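Local coordinates for protein quinone reductase (Klebsiella pneumoniae subsp. pneumoniae, PDB 4GI5) that binds flavin-adenine dinucleotide in a flavodoxin-like fold and is probably an NAD(P)H dehydrogenase that reduces quinones, at residues Leu111-Leu122 against Gly166-Ala175. Numbering follows the deposited sequence.
With FAD (flavin-adenine dinucleotide), chain H.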
loop_
_atom_site.group_PDB
_atom_site.type_symbol
_atom_site.label_atom_id
_atom_site.label_comp_id
_atom_site.label_asym_id
_atom_site.label_seq_id
_atom_site.Cartn_x
_atom_site.Cartn_y
_atom_site.Cartn_z
ATOM N N LEU B 111 -20.984 -6.668 6.231
ATOM C CA LEU B 111 -22.201 -7.418 5.801
ATOM C C LEU B 111 -23.478 -6.579 5.869
ATOM O O LEU B 111 -24.333 -6.658 4.972
ATOM C CB LEU B 111 -22.335 -8.705 6.599
ATOM C CG LEU B 111 -21.226 -9.773 6.404
ATOM C CD1 LEU B 111 -21.415 -10.945 7.326
ATOM C CD2 LEU B 111 -21.125 -10.202 4.968
ATOM N N TRP B 112 -23.562 -5.693 6.859
ATOM C CA TRP B 112 -24.692 -4.768 6.994
ATOM C C TRP B 112 -24.783 -3.760 5.908
ATOM O O TRP B 112 -25.860 -3.382 5.424
ATOM C CB TRP B 112 -24.537 -4.120 8.396
ATOM C CG TRP B 112 -25.425 -2.918 8.652
ATOM C CD1 TRP B 112 -26.728 -2.926 9.200
ATOM C CD2 TRP B 112 -25.102 -1.548 8.410
ATOM N NE1 TRP B 112 -27.203 -1.645 9.282
ATOM C CE2 TRP B 112 -26.257 -0.763 8.807
ATOM C CE3 TRP B 112 -23.964 -0.893 7.961
ATOM C CZ2 TRP B 112 -26.300 0.617 8.678
ATOM C CZ3 TRP B 112 -24.023 0.495 7.775
ATOM C CH2 TRP B 112 -25.165 1.258 8.192
ATOM N N ALA B 113 -23.615 -3.193 5.497
ATOM C CA ALA B 113 -23.570 -2.123 4.536
ATOM C C ALA B 113 -23.921 -2.473 3.116
ATOM O O ALA B 113 -23.589 -3.546 2.621
ATOM C CB ALA B 113 -22.151 -1.449 4.551
ATOM N N ASP B 114 -24.578 -1.527 2.426
ATOM C CA ASP B 114 -24.764 -1.574 0.985
ATOM C C ASP B 114 -23.603 -0.856 0.270
ATOM O O ASP B 114 -23.344 -1.123 -0.889
ATOM C CB ASP B 114 -26.024 -0.663 0.564
ATOM C CG ASP B 114 -27.304 -1.162 1.127
ATOM O OD1 ASP B 114 -27.502 -2.397 0.947
ATOM O OD2 ASP B 114 -28.051 -0.387 1.794
ATOM N N THR B 115 -23.022 0.157 0.929
ATOM C CA THR B 115 -22.009 0.998 0.338
ATOM C C THR B 115 -20.937 1.247 1.386
ATOM O O THR B 115 -21.230 1.504 2.575
ATOM C CB THR B 115 -22.620 2.384 -0.042
ATOM O OG1 THR B 115 -23.615 2.196 -1.087
ATOM C CG2 THR B 115 -21.588 3.278 -0.647
ATOM N N VAL B 116 -19.701 1.111 0.994
ATOM C CA VAL B 116 -18.582 1.221 1.896
ATOM C C VAL B 116 -17.617 2.260 1.356
ATOM O O VAL B 116 -17.175 2.174 0.184
ATOM C CB VAL B 116 -17.834 -0.101 2.036
ATOM C CG1 VAL B 116 -16.703 -0.026 3.071
ATOM C CG2 VAL B 116 -18.778 -1.190 2.522
ATOM N N ILE B 117 -17.302 3.262 2.163
ATOM C CA ILE B 117 -16.461 4.341 1.752
ATOM C C ILE B 117 -15.189 4.318 2.609
ATOM O O ILE B 117 -15.267 4.121 3.817
ATOM C CB ILE B 117 -17.123 5.727 1.915
ATOM C CG1 ILE B 117 -18.360 5.789 1.050
ATOM C CG2 ILE B 117 -16.144 6.854 1.571
ATOM C CD1 ILE B 117 -19.240 7.004 1.274
ATOM N N PHE B 118 -14.021 4.370 1.964
ATOM C CA PHE B 118 -12.728 4.410 2.653
ATOM C C PHE B 118 -12.179 5.817 2.495
ATOM O O PHE B 118 -11.899 6.272 1.368
ATOM C CB PHE B 118 -11.716 3.413 2.045
ATOM C CG PHE B 118 -12.159 1.978 2.148
ATOM C CD1 PHE B 118 -13.127 1.441 1.322
ATOM C CD2 PHE B 118 -11.608 1.194 3.134
ATOM C CE1 PHE B 118 -13.501 0.087 1.462
ATOM C CE2 PHE B 118 -11.956 -0.144 3.217
ATOM C CZ PHE B 118 -12.889 -0.644 2.449
ATOM N N GLN B 119 -11.938 6.504 3.624
ATOM C CA GLN B 119 -11.481 7.843 3.597
ATOM C C GLN B 119 -10.145 7.968 4.335
ATOM O O GLN B 119 -10.019 7.531 5.467
ATOM C CB GLN B 119 -12.452 8.808 4.295
ATOM C CG GLN B 119 -12.042 10.206 4.206
ATOM C CD GLN B 119 -12.806 11.127 5.088
ATOM O OE1 GLN B 119 -13.949 10.864 5.436
ATOM N NE2 GLN B 119 -12.160 12.241 5.423
ATOM N N PHE B 120 -9.157 8.513 3.607
ATOM C CA PHE B 120 -7.794 8.620 4.106
ATOM C C PHE B 120 -6.959 9.648 3.381
ATOM O O PHE B 120 -7.168 9.914 2.215
ATOM C CB PHE B 120 -7.092 7.257 4.070
ATOM C CG PHE B 120 -7.022 6.630 2.707
ATOM C CD1 PHE B 120 -8.067 5.853 2.264
ATOM C CD2 PHE B 120 -5.892 6.765 1.891
ATOM C CE1 PHE B 120 -8.052 5.287 1.018
ATOM C CE2 PHE B 120 -5.813 6.112 0.671
ATOM C CZ PHE B 120 -6.932 5.421 0.198
ATOM N N PRO B 121 -5.988 10.274 4.087
ATOM C CA PRO B 121 -4.922 11.006 3.388
ATOM C C PRO B 121 -4.016 9.996 2.680
ATOM O O PRO B 121 -3.732 8.922 3.235
ATOM C CB PRO B 121 -4.163 11.701 4.532
ATOM C CG PRO B 121 -4.367 10.723 5.672
ATOM C CD PRO B 121 -5.707 10.112 5.529
ATOM N N LEU B 122 -3.553 10.357 1.510
ATOM C CA LEU B 122 -2.530 9.579 0.811
ATOM C C LEU B 122 -1.233 9.728 1.528
ATOM O O LEU B 122 -0.692 10.849 1.645
ATOM C CB LEU B 122 -2.484 10.045 -0.669
ATOM C CG LEU B 122 -1.741 9.050 -1.559
ATOM C CD1 LEU B 122 -2.440 7.723 -1.700
ATOM C CD2 LEU B 122 -1.591 9.730 -2.888
ATOM N N GLY B 166 -22.811 -7.139 -4.953
ATOM C CA GLY B 166 -24.030 -6.366 -4.678
ATOM C C GLY B 166 -23.785 -5.110 -3.904
ATOM O O GLY B 166 -24.738 -4.321 -3.646
ATOM N N LYS B 167 -22.546 -4.937 -3.400
ATOM C CA LYS B 167 -22.250 -3.732 -2.590
ATOM C C LYS B 167 -21.407 -2.862 -3.445
ATOM O O LYS B 167 -20.787 -3.317 -4.419
ATOM C CB LYS B 167 -21.448 -4.059 -1.301
ATOM C CG LYS B 167 -22.103 -5.053 -0.399
ATOM C CD LYS B 167 -21.329 -5.371 0.861
ATOM C CE LYS B 167 -21.872 -6.579 1.630
ATOM N NZ LYS B 167 -23.144 -6.194 2.258
ATOM N N ARG B 168 -21.354 -1.570 -3.115
ATOM C CA ARG B 168 -20.536 -0.549 -3.850
ATOM C C ARG B 168 -19.490 -0.036 -2.851
ATOM O O ARG B 168 -19.702 -0.040 -1.657
ATOM C CB ARG B 168 -21.408 0.626 -4.279
ATOM C CG ARG B 168 -22.298 0.257 -5.463
ATOM C CD ARG B 168 -23.326 1.404 -5.835
ATOM N NE ARG B 168 -23.684 1.052 -7.268
ATOM C CZ ARG B 168 -23.659 1.834 -8.362
ATOM N NH1 ARG B 168 -23.433 3.165 -8.328
ATOM N NH2 ARG B 168 -23.915 1.271 -9.540
ATOM N N ALA B 169 -18.347 0.340 -3.387
ATOM C CA ALA B 169 -17.215 0.930 -2.573
ATOM C C ALA B 169 -16.633 2.096 -3.321
ATOM O O ALA B 169 -16.637 2.214 -4.577
ATOM C CB ALA B 169 -16.171 -0.181 -2.319
HETATM N N MSE B 170 -16.084 3.061 -2.598
HETATM C CA MSE B 170 -15.468 4.258 -3.195
HETATM C C MSE B 170 -14.356 4.719 -2.216
HETATM O O MSE B 170 -14.518 4.579 -0.993
HETATM C CB MSE B 170 -16.500 5.397 -3.180
HETATM C CG MSE B 170 -15.920 6.566 -3.865
HETATM SE SE MSE B 170 -17.357 8.017 -3.931
HETATM C CE MSE B 170 -17.437 8.690 -2.098
ATOM N N LEU B 171 -13.288 5.259 -2.743
ATOM C CA LEU B 171 -12.283 5.905 -1.938
ATOM C C LEU B 171 -12.510 7.425 -1.933
ATOM O O LEU B 171 -12.833 8.022 -2.964
ATOM C CB LEU B 171 -10.945 5.671 -2.607
ATOM C CG LEU B 171 -10.447 4.204 -2.880
ATOM C CD1 LEU B 171 -9.056 4.127 -3.443
ATOM C CD2 LEU B 171 -10.555 3.380 -1.642
ATOM N N ILE B 172 -12.168 8.054 -0.811
ATOM C CA ILE B 172 -12.038 9.476 -0.716
ATOM C C ILE B 172 -10.665 9.764 -0.201
ATOM O O ILE B 172 -10.311 9.386 0.874
ATOM C CB ILE B 172 -13.078 10.083 0.252
ATOM C CG1 ILE B 172 -14.499 9.822 -0.181
ATOM C CG2 ILE B 172 -12.823 11.581 0.351
ATOM C CD1 ILE B 172 -15.515 10.233 0.918
ATOM N N VAL B 173 -9.821 10.312 -1.026
ATOM C CA VAL B 173 -8.405 10.500 -0.789
ATOM C C VAL B 173 -7.997 11.950 -0.917
ATOM O O VAL B 173 -8.304 12.650 -1.856
ATOM C CB VAL B 173 -7.603 9.723 -1.851
ATOM C CG1 VAL B 173 -6.089 9.841 -1.604
ATOM C CG2 VAL B 173 -8.095 8.271 -1.840
ATOM N N THR B 174 -7.213 12.422 0.041
ATOM C CA THR B 174 -6.588 13.711 -0.036
ATOM C C THR B 174 -5.091 13.570 -0.247
ATOM O O THR B 174 -4.472 12.761 0.443
ATOM C CB THR B 174 -6.795 14.552 1.289
ATOM O OG1 THR B 174 -6.425 13.754 2.409
ATOM C CG2 THR B 174 -8.292 14.964 1.516
ATOM N N ALA B 175 -4.531 14.347 -1.147
ATOM C CA ALA B 175 -3.128 14.258 -1.513
ATOM C C ALA B 175 -2.474 15.618 -1.445
ATOM O O ALA B 175 -3.085 16.663 -1.811
ATOM C CB ALA B 175 -3.004 13.658 -2.919
HETATM P PA FAD H . -4.384 18.833 7.594
HETATM O O1A FAD H . -5.206 18.535 8.779
HETATM O O2A FAD H . -2.937 18.993 7.596
HETATM O O5B FAD H . -4.935 20.201 6.885
HETATM C C5B FAD H . -4.570 20.675 5.573
HETATM C C4B FAD H . -5.044 22.084 5.427
HETATM O O4B FAD H . -6.449 22.063 5.306
HETATM C C3B FAD H . -4.613 22.984 6.558
HETATM O O3B FAD H . -4.093 24.147 5.931
HETATM C C2B FAD H . -5.948 23.247 7.192
HETATM O O2B FAD H . -5.998 24.486 7.947
HETATM C C1B FAD H . -6.973 23.201 6.110
HETATM N N9A FAD H . -8.322 22.918 6.671
HETATM C C8A FAD H . -8.748 22.027 7.719
HETATM N N7A FAD H . -10.040 22.097 7.941
HETATM C C5A FAD H . -10.385 23.127 7.116
HETATM C C6A FAD H . -11.611 23.890 6.879
HETATM N N6A FAD H . -12.621 23.421 7.534
HETATM N N1A FAD H . -11.672 24.907 5.951
HETATM C C2A FAD H . -10.582 25.238 5.268
HETATM N N3A FAD H . -9.377 24.583 5.483
HETATM C C4A FAD H . -9.353 23.607 6.319
HETATM N N1 FAD H . 0.946 13.533 -0.493
HETATM C C2 FAD H . 0.981 12.966 -1.718
HETATM O O2 FAD H . 0.500 13.575 -2.766
HETATM N N3 FAD H . 1.533 11.716 -1.915
HETATM C C4 FAD H . 2.171 11.057 -0.930
HETATM O O4 FAD H . 2.588 9.902 -1.091
HETATM C C4X FAD H . 2.171 11.664 0.374
HETATM N N5 FAD H . 2.739 11.006 1.428
HETATM C C5X FAD H . 2.633 11.552 2.735
HETATM C C6 FAD H . 3.093 10.886 3.768
HETATM C C7 FAD H . 2.903 11.338 5.072
HETATM C C7M FAD H . 3.417 10.563 6.229
HETATM C C8 FAD H . 2.286 12.595 5.280
HETATM C C8M FAD H . 2.143 13.128 6.680
HETATM C C9 FAD H . 1.823 13.317 4.225
HETATM C C9A FAD H . 1.959 12.795 2.907
HETATM N N10 FAD H . 1.384 13.419 1.821
HETATM C C10 FAD H . 1.456 12.880 0.544
HETATM C "C1'" FAD H . 0.614 14.663 1.958
HETATM C "C2'" FAD H . -0.759 14.235 2.479
HETATM O "O2'" FAD H . -1.578 13.493 1.571
HETATM C "C3'" FAD H . -1.582 15.480 2.944
HETATM O "O3'" FAD H . -0.803 16.002 4.051
HETATM C "C4'" FAD H . -2.983 15.146 3.472
HETATM O "O4'" FAD H . -3.794 14.786 2.400
HETATM C "C5'" FAD H . -3.632 16.414 4.089
HETATM O "O5'" FAD H . -4.822 16.037 4.704
HETATM P P FAD H . -4.913 16.236 6.333
HETATM O O1P FAD H . -6.282 15.841 6.730
HETATM O O2P FAD H . -3.813 15.608 7.064
HETATM O O3P FAD H . -4.760 17.844 6.340
#
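Strands 115-121 and 168-174 pair in parallel, side by side in the five-stranded sheet of the flavodoxin-like fold, and their C-terminal ends open onto the flavin site. The backbone ladder runs from Arg168 N on Asp114 O to Leu122 N on Thr174 O (2.8 Å, nearly straight at 175°); the rung from Thr174 N to Phe120 O is weak. Strand 24-29 bonds the other edge of strand 115-121.

On the face of Ile117, Gln119, Met170 and Ile172, Ile172 CD1 presses tightly against Ile117 CG2 (3.5 Å), while the bent end of selenomethionine Met170 brings CE alongside Ile117 CD1. Gln119 lays CG beside Ile172 CB, and its NE2 bonds Asn38 O of helix 37-51. The other face carries Phe118, Phe120, Leu171 and Val173, and helix 196-204 packs on Phe118 and Leu171. With CG between its backbone N and carbonyl carbon (chi1 58°), Phe120 swings its ring alongside Val173, whose CG2 makes a CH-pi contact over one face, 4.2 Å from the centroid; Leu171 CD2 meets the same ring at its edge.

Where the strands begin, Lys167 runs its chain past Ala113 and turns at chi4 to place NZ on two carbonyls at the end of helix 101-112: Ala113 O at 2.7 Å, nearly head-on, and Leu111 O at 3.0 Å, from above the carbonyl plane. At the C-terminal ends, Leu122 and Thr174 hold the ribityl chain of FAD: its O2' donates to Leu122 O, and its O4' lies 2.8 Å from Thr174 OG1 in a hydrogen bond.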